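Local coordinates for beta-glucosidase (Chaetomella raphigera, PDB 6JXG), which probably hydrolyses terminal, non-reducing beta-D-glucosyl residues, releasing beta-D-glucose during the breakdown of cellulose, at residues I87-K99 against A137-V150. Sequence-based numbering, arbitrary orientation.
Sequences IYSRGLALGQEAK and AMSNTITGMQDAGV
I87 lays its CG2 methyl across the T141 side chain at about a right angle, opening a tight, nearly parallel pairing of two helices in the family 3 N-terminal, TIM-barrel-type domain. Their axes approach to 6.4 Å at a crossing angle of -34°, a closeness that glycines on both helices permit. Y88 is a knob among N140, T143, G144 and D147: with CG anti to the backbone N (chi1 169°), the ring reaches along the neighbouring helix, bringing CE1 to 3.3 Å from G144 CA. At the ring edge, in plane, Y88 OH donates to the anti lone pair of D147 OD2 (2.6 Å); ring and carboxylate planes stand 63° apart. A phenylalanine here would probably keep the knob but leave D147 without its hydroxyl mate, freer to turn. R90, whose NH2 is held by P73 O, uses NH1 to donate to a water that in turn donates to I87 O and T141 OG1, bridging the helices. G91 faces G144; a CB on G91 would run into T141 O, and one on G144 into Y88 O and L92 N, whereas the missing side chains let the backbones come close enough for CA-H...O contacts, such as M145 CA to G91 O at 3.2 Å. L92 adds another through its CA to G144 O, and its CD1 methyl packs on A148 CB. L94 lies alongside M145, pointing the same way, with CD1 against the CE methyl. G95 must also lack a side chain, since a CB would strike M145 O and A148 CB, while A98 meets V150 just before strand 151-157 begins. Finally K99 stretches past the Schellman turn at G149, whose positive phi suits glycine, and brings its aliphatic CD within 3.4 Å of A148 O.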
ATOM      1  N   ILE A  87       1.843  -6.391   9.267  1.00 10.75           N
ATOM      2  CA  ILE A  87       1.002  -6.163   8.144  1.00 10.58           C
ATOM      3  C   ILE A  87      -0.311  -6.934   8.373  1.00 11.31           C
ATOM      4  O   ILE A  87      -1.415  -6.375   8.175  1.00  9.60           O
ATOM      5  CB  ILE A  87       1.663  -6.644   6.843  1.00 11.06           C
ATOM      6  CG1 ILE A  87       2.930  -5.843   6.611  1.00 11.80           C
ATOM      7  CG2 ILE A  87       0.666  -6.451   5.698  1.00 11.11           C
ATOM      8  CD1 ILE A  87       3.829  -6.219   5.437  1.00 12.03           C
ATOM      9  N   TYR A  88      -0.179  -8.202   8.796  1.00 11.31           N
ATOM     10  CA  TYR A  88      -1.362  -9.014   9.014  1.00 11.86           C
ATOM     11  C   TYR A  88      -2.200  -8.394  10.114  1.00 11.74           C
ATOM     12  O   TYR A  88      -3.393  -8.225   9.926  1.00 12.02           O
ATOM     13  CB  TYR A  88      -0.973 -10.448   9.420  1.00 12.72           C
ATOM     14  CG  TYR A  88      -2.150 -11.209   9.897  1.00 13.07           C
ATOM     15  CD1 TYR A  88      -2.998 -11.839   8.995  1.00 14.12           C
ATOM     16  CD2 TYR A  88      -2.475 -11.266  11.292  1.00 14.67           C
ATOM     17  CE1 TYR A  88      -4.133 -12.562   9.425  1.00 14.40           C
ATOM     18  CE2 TYR A  88      -3.609 -11.989  11.704  1.00 14.15           C
ATOM     19  CZ  TYR A  88      -4.427 -12.607  10.756  1.00 15.04           C
ATOM     20  OH  TYR A  88      -5.573 -13.282  11.147  1.00 17.02           O
ATOM     21  N   SER A  89      -1.577  -8.004  11.236  1.00 11.98           N
ATOM     22  CA  SER A  89      -2.316  -7.422  12.336  1.00 11.70           C
ATOM     23  C   SER A  89      -3.078  -6.106  12.013  1.00 12.16           C
ATOM     24  O   SER A  89      -4.185  -5.889  12.471  1.00 10.62           O
ATOM     25  CB  SER A  89      -1.424  -7.192  13.575  1.00 14.92           C
ATOM     26  OG  SER A  89      -1.050  -8.467  14.102  1.00 16.52           O
ATOM     27  N   ARG A  90      -2.490  -5.230  11.214  1.00 11.24           N
ATOM     28  CA  ARG A  90      -3.237  -4.039  10.730  1.00 11.53           C
ATOM     29  C   ARG A  90      -4.466  -4.417   9.932  1.00 10.37           C
ATOM     30  O   ARG A  90      -5.558  -3.838  10.114  1.00 11.58           O
ATOM     31  CB  ARG A  90      -2.291  -3.176   9.890  1.00 11.70           C
ATOM     32  CG  ARG A  90      -2.956  -1.998   9.224  1.00 11.99           C
ATOM     33  CD  ARG A  90      -1.849  -1.195   8.592  1.00 13.08           C
ATOM     34  NE  ARG A  90      -2.277  -0.111   7.700  1.00 13.18           N
ATOM     35  CZ  ARG A  90      -2.654  -0.234   6.431  1.00 12.77           C
ATOM     36  NH1 ARG A  90      -2.830  -1.423   5.896  1.00 12.06           N
ATOM     37  NH2 ARG A  90      -2.960   0.870   5.722  1.00 11.59           N
ATOM     38  N   GLY A  91      -4.361  -5.465   9.117  1.00 10.33           N
ATOM     39  CA  GLY A  91      -5.521  -5.906   8.358  1.00  9.63           C
ATOM     40  C   GLY A  91      -6.625  -6.497   9.226  1.00  9.49           C
ATOM     41  O   GLY A  91      -7.859  -6.187   9.061  1.00  7.89           O
ATOM     42  N   LEU A  92      -6.201  -7.304  10.164  1.00  9.68           N
ATOM     43  CA  LEU A  92      -7.143  -7.863  11.162  1.00 10.52           C
ATOM     44  C   LEU A  92      -7.850  -6.738  11.918  1.00 10.68           C
ATOM     45  O   LEU A  92      -9.097  -6.736  12.102  1.00 10.14           O
ATOM     46  CB  LEU A  92      -6.426  -8.822  12.147  1.00 12.48           C
ATOM     47  CG  LEU A  92      -7.296  -9.546  13.167  1.00 14.14           C
ATOM     48  CD1 LEU A  92      -8.173 -10.608  12.476  1.00 15.28           C
ATOM     49  CD2 LEU A  92      -6.451 -10.189  14.290  1.00 15.67           C
ATOM     50  N   ALA A  93      -7.067  -5.766  12.380  1.00 10.29           N
ATOM     51  CA  ALA A  93      -7.634  -4.687  13.176  1.00 10.47           C
ATOM     52  C   ALA A  93      -8.613  -3.841  12.344  1.00 11.13           C
ATOM     53  O   ALA A  93      -9.697  -3.521  12.815  1.00  9.91           O
ATOM     54  CB  ALA A  93      -6.518  -3.838  13.718  1.00 10.60           C
ATOM     55  N   LEU A  94      -8.267  -3.564  11.086  1.00 10.61           N
ATOM     56  CA  LEU A  94      -9.178  -2.817  10.197  1.00 11.84           C
ATOM     57  C   LEU A  94     -10.454  -3.582   9.978  1.00 11.56           C
ATOM     58  O   LEU A  94     -11.574  -3.041  10.038  1.00 10.84           O
ATOM     59  CB  LEU A  94      -8.573  -2.687   8.803  1.00 12.77           C
ATOM     60  CG  LEU A  94      -8.838  -1.510   7.920  1.00 15.36           C
ATOM     61  CD1 LEU A  94      -8.577  -1.836   6.457  1.00 14.63           C
ATOM     62  CD2 LEU A  94      -9.934  -0.465   8.204  1.00 15.89           C
ATOM     63  N   GLY A  95     -10.280  -4.847   9.642  1.00 11.44           N
ATOM     64  CA  GLY A  95     -11.452  -5.673   9.393  1.00 10.95           C
ATOM     65  C   GLY A  95     -12.345  -5.851  10.612  1.00 10.58           C
ATOM     66  O   GLY A  95     -13.600  -5.895  10.464  1.00 10.70           O
ATOM     67  N   GLN A  96     -11.744  -5.968  11.786  1.00 10.76           N
ATOM     68  CA  GLN A  96     -12.550  -5.925  13.041  1.00 11.21           C
ATOM     69  C   GLN A  96     -13.438  -4.711  13.198  1.00 11.74           C
ATOM     70  O   GLN A  96     -14.678  -4.818  13.527  1.00 10.33           O
ATOM     71  CB  GLN A  96     -11.665  -6.103  14.270  1.00 11.81           C
ATOM     72  CG  GLN A  96     -11.161  -7.533  14.372  1.00 12.49           C
ATOM     73  CD  GLN A  96     -10.123  -7.698  15.414  1.00 14.31           C
ATOM     74  OE1 GLN A  96      -9.488  -6.726  15.871  1.00 15.59           O
ATOM     75  NE2 GLN A  96      -9.916  -8.956  15.807  1.00 15.39           N
ATOM     76  N   GLU A  97     -12.864  -3.543  12.909  1.00 11.24           N
ATOM     77  CA  GLU A  97     -13.650  -2.326  12.954  1.00 10.90           C
ATOM     78  C   GLU A  97     -14.797  -2.309  11.883  1.00 10.96           C
ATOM     79  O   GLU A  97     -15.923  -1.854  12.160  1.00 11.66           O
ATOM     80  CB  GLU A  97     -12.774  -1.064  12.859  1.00 10.36           C
ATOM     81  CG  GLU A  97     -11.803  -0.964  14.012  1.00 10.21           C
ATOM     82  CD  GLU A  97     -11.103   0.378  14.238  1.00 10.75           C
ATOM     83  OE1 GLU A  97     -11.362   1.411  13.559  1.00 10.51           O
ATOM     84  OE2 GLU A  97     -10.199   0.348  15.149  1.00 11.02           O
ATOM     85  N   ALA A  98     -14.456  -2.683  10.644  1.00 11.56           N
ATOM     86  CA  ALA A  98     -15.386  -2.682   9.530  1.00 11.32           C
ATOM     87  C   ALA A  98     -16.606  -3.599   9.918  1.00 12.75           C
ATOM     88  O   ALA A  98     -17.792  -3.182   9.831  1.00 11.28           O
ATOM     89  CB  ALA A  98     -14.684  -3.182   8.282  1.00 11.19           C
ATOM     90  N   LYS A  99     -16.328  -4.841  10.334  1.00 13.43           N
ATOM     91  CA  LYS A  99     -17.395  -5.765  10.701  1.00 12.89           C
ATOM     92  C   LYS A  99     -18.286  -5.195  11.806  1.00 13.26           C
ATOM     93  O   LYS A  99     -19.533  -5.301  11.750  1.00 13.64           O
ATOM     94  CB  LYS A  99     -16.821  -7.129  11.146  1.00 14.70           C
ATOM     95  CG  LYS A  99     -17.900  -8.016  11.793  1.00 15.81           C
ATOM     96  CD  LYS A  99     -17.609  -9.520  11.687  1.00 17.91           C
ATOM     97  CE  LYS A  99     -18.731 -10.331  12.404  1.00 19.25           C
ATOM     98  NZ  LYS A  99     -18.212 -11.586  13.097  1.00 19.90           N
ATOM     99  N   ALA A 137       2.542  -7.891   1.153  1.00 10.53           N
ATOM    100  CA  ALA A 137       1.732  -6.954   1.903  1.00 10.57           C
ATOM    101  C   ALA A 137       0.221  -7.118   1.589  1.00 10.05           C
ATOM    102  O   ALA A 137      -0.590  -7.132   2.520  1.00 10.51           O
ATOM    103  CB  ALA A 137       2.193  -5.530   1.705  1.00 11.42           C
ATOM    104  N   MET A 138      -0.116  -7.278   0.320  1.00  9.55           N
ATOM    105  CA  MET A 138      -1.466  -7.503  -0.146  1.00 10.11           C
ATOM    106  C   MET A 138      -2.052  -8.755   0.503  1.00 11.14           C
ATOM    107  O   MET A 138      -3.138  -8.671   1.096  1.00 10.28           O
ATOM    108  CB  MET A 138      -1.580  -7.619  -1.684  1.00 10.59           C
ATOM    109  CG  MET A 138      -1.414  -6.346  -2.497  1.00 11.07           C
ATOM    110  SD  MET A 138      -2.593  -5.084  -2.227  1.00 11.33           S
ATOM    111  CE  MET A 138      -4.079  -5.892  -2.823  1.00 11.16           C
ATOM    112  N   SER A 139      -1.311  -9.878   0.451  1.00 10.80           N
ATOM    113  CA  SER A 139      -1.850 -11.147   0.928  1.00 11.44           C
ATOM    114  C   SER A 139      -1.983 -11.143   2.438  1.00 10.94           C
ATOM    115  O   SER A 139      -3.043 -11.545   2.978  1.00 10.28           O
ATOM    116  CB  SER A 139      -1.001 -12.343   0.442  1.00 12.09           C
ATOM    117  OG  SER A 139       0.302 -12.241   0.936  1.00 12.38           O
ATOM    118  N   ASN A 140      -1.038 -10.534   3.144  1.00 10.84           N
ATOM    119  CA  ASN A 140      -1.167 -10.523   4.589  1.00 11.31           C
ATOM    120  C   ASN A 140      -2.275  -9.554   5.032  1.00 10.63           C
ATOM    121  O   ASN A 140      -2.951  -9.822   6.001  1.00 10.77           O
ATOM    122  CB  ASN A 140       0.163 -10.175   5.284  1.00 11.12           C
ATOM    123  CG  ASN A 140       1.039 -11.370   5.439  1.00 13.16           C
ATOM    124  OD1 ASN A 140       0.834 -12.197   6.334  1.00 13.80           O
ATOM    125  ND2 ASN A 140       2.015 -11.491   4.554  1.00 16.37           N
ATOM    126  N   THR A 141      -2.418  -8.415   4.352  1.00 10.03           N
ATOM    127  CA  THR A 141      -3.519  -7.476   4.683  1.00  9.49           C
ATOM    128  C   THR A 141      -4.923  -8.075   4.435  1.00 10.00           C
ATOM    129  O   THR A 141      -5.817  -7.996   5.253  1.00 12.11           O
ATOM    130  CB  THR A 141      -3.385  -6.175   3.870  1.00  9.36           C
ATOM    131  OG1 THR A 141      -2.081  -5.568   4.134  1.00  9.30           O
ATOM    132  CG2 THR A 141      -4.492  -5.246   4.255  1.00  9.33           C
ATOM    133  N   ILE A 142      -5.098  -8.702   3.296  1.00  9.45           N
ATOM    134  CA  ILE A 142      -6.343  -9.325   2.923  1.00 10.11           C
ATOM    135  C   ILE A 142      -6.659 -10.467   3.876  1.00 10.35           C
ATOM    136  O   ILE A 142      -7.801 -10.622   4.302  1.00 11.09           O
ATOM    137  CB  ILE A 142      -6.283  -9.807   1.513  1.00 10.72           C
ATOM    138  CG1 ILE A 142      -6.350  -8.568   0.626  1.00 11.24           C
ATOM    139  CG2 ILE A 142      -7.427 -10.774   1.156  1.00 10.83           C
ATOM    140  CD1 ILE A 142      -5.902  -8.861  -0.766  1.00 12.72           C
ATOM    141  N   THR A 143      -5.675 -11.273   4.185  1.00 11.25           N
ATOM    142  CA  THR A 143      -5.948 -12.440   5.069  1.00 11.21           C
ATOM    143  C   THR A 143      -6.387 -11.912   6.448  1.00 10.23           C
ATOM    144  O   THR A 143      -7.285 -12.481   7.077  1.00 10.53           O
ATOM    145  CB  THR A 143      -4.736 -13.357   5.172  1.00 11.24           C
ATOM    146  OG1 THR A 143      -4.382 -13.809   3.859  1.00 11.80           O
ATOM    147  CG2 THR A 143      -5.092 -14.505   6.053  1.00 12.87           C
ATOM    148  N   GLY A 144      -5.757 -10.866   6.931  1.00  9.49           N
ATOM    149  CA  GLY A 144      -6.166 -10.224   8.153  1.00  9.60           C
ATOM    150  C   GLY A 144      -7.590  -9.725   8.107  1.00 10.57           C
ATOM    151  O   GLY A 144      -8.407  -9.968   9.010  1.00 11.55           O
ATOM    152  N   MET A 145      -7.872  -8.908   7.118  1.00 11.10           N
ATOM    153  CA  MET A 145      -9.180  -8.303   6.979  1.00 10.12           C
ATOM    154  C   MET A 145     -10.297  -9.351   6.930  1.00 10.68           C
ATOM    155  O   MET A 145     -11.312  -9.260   7.663  1.00  9.95           O
ATOM    156  CB  MET A 145      -9.218  -7.487   5.698  1.00 10.52           C
ATOM    157  CG  MET A 145      -8.456  -6.177   5.767  1.00 10.02           C
ATOM    158  SD  MET A 145      -8.319  -5.303   4.177  1.00 10.36           S
ATOM    159  CE  MET A 145      -9.963  -4.616   3.964  1.00  9.63           C
ATOM    160  N   GLN A 146     -10.095 -10.327   6.068  1.00 10.06           N
ATOM    161  CA  GLN A 146     -11.105 -11.358   5.849  1.00 10.72           C
ATOM    162  C   GLN A 146     -11.171 -12.373   7.014  1.00 11.59           C
ATOM    163  O   GLN A 146     -12.262 -12.873   7.331  1.00 10.68           O
ATOM    164  CB  GLN A 146     -10.936 -12.008   4.488  1.00  9.74           C
ATOM    165  CG  GLN A 146     -11.033 -10.953   3.380  1.00  9.62           C
ATOM    166  CD  GLN A 146     -11.266 -11.448   1.996  1.00 10.37           C
ATOM    167  OE1 GLN A 146     -11.621 -10.654   1.101  1.00 10.48           O
ATOM    168  NE2 GLN A 146     -11.006 -12.708   1.749  1.00 10.87           N
ATOM    169  N   ASP A 147     -10.066 -12.587   7.705  1.00 11.19           N
ATOM    170  CA  ASP A 147     -10.139 -13.360   8.947  1.00 12.88           C
ATOM    171  C   ASP A 147     -11.065 -12.646   9.970  1.00 13.00           C
ATOM    172  O   ASP A 147     -11.719 -13.337  10.717  1.00 11.63           O
ATOM    173  CB  ASP A 147      -8.739 -13.575   9.580  1.00 13.58           C
ATOM    174  CG  ASP A 147      -7.912 -14.630   8.901  1.00 14.01           C
ATOM    175  OD1 ASP A 147      -8.400 -15.368   8.017  1.00 13.00           O
ATOM    176  OD2 ASP A 147      -6.714 -14.737   9.308  1.00 13.75           O
ATOM    177  N   ALA A 148     -11.120 -11.296   9.993  1.00 12.24           N
ATOM    178  CA  ALA A 148     -12.022 -10.522  10.839  1.00 11.78           C
ATOM    179  C   ALA A 148     -13.428 -10.543  10.387  1.00 11.92           C
ATOM    180  O   ALA A 148     -14.271 -10.038  11.082  1.00 13.45           O
ATOM    181  CB  ALA A 148     -11.560  -9.051  10.940  1.00 12.23           C
ATOM    182  N   GLY A 149     -13.685 -10.985   9.161  1.00 10.75           N
ATOM    183  CA  GLY A 149     -15.021 -11.192   8.668  1.00 11.94           C
ATOM    184  C   GLY A 149     -15.539 -10.165   7.644  1.00 12.21           C
ATOM    185  O   GLY A 149     -16.709 -10.273   7.206  1.00 10.65           O
ATOM    186  N   VAL A 150     -14.683  -9.201   7.234  1.00 11.30           N
ATOM    187  CA  VAL A 150     -15.100  -8.243   6.202  1.00 10.71           C
ATOM    188  C   VAL A 150     -14.586  -8.785   4.846  1.00 11.08           C
ATOM    189  O   VAL A 150     -13.621  -9.591   4.786  1.00 11.25           O
ATOM    190  CB  VAL A 150     -14.545  -6.787   6.444  1.00 10.76           C
ATOM    191  CG1 VAL A 150     -13.067  -6.703   6.100  1.00 10.68           C
ATOM    192  CG2 VAL A 150     -15.272  -5.778   5.597  1.00 10.72           C
TER
HETATM  193  O   HOH W   1      -1.966  -4.123   6.643  1.00 10.06           O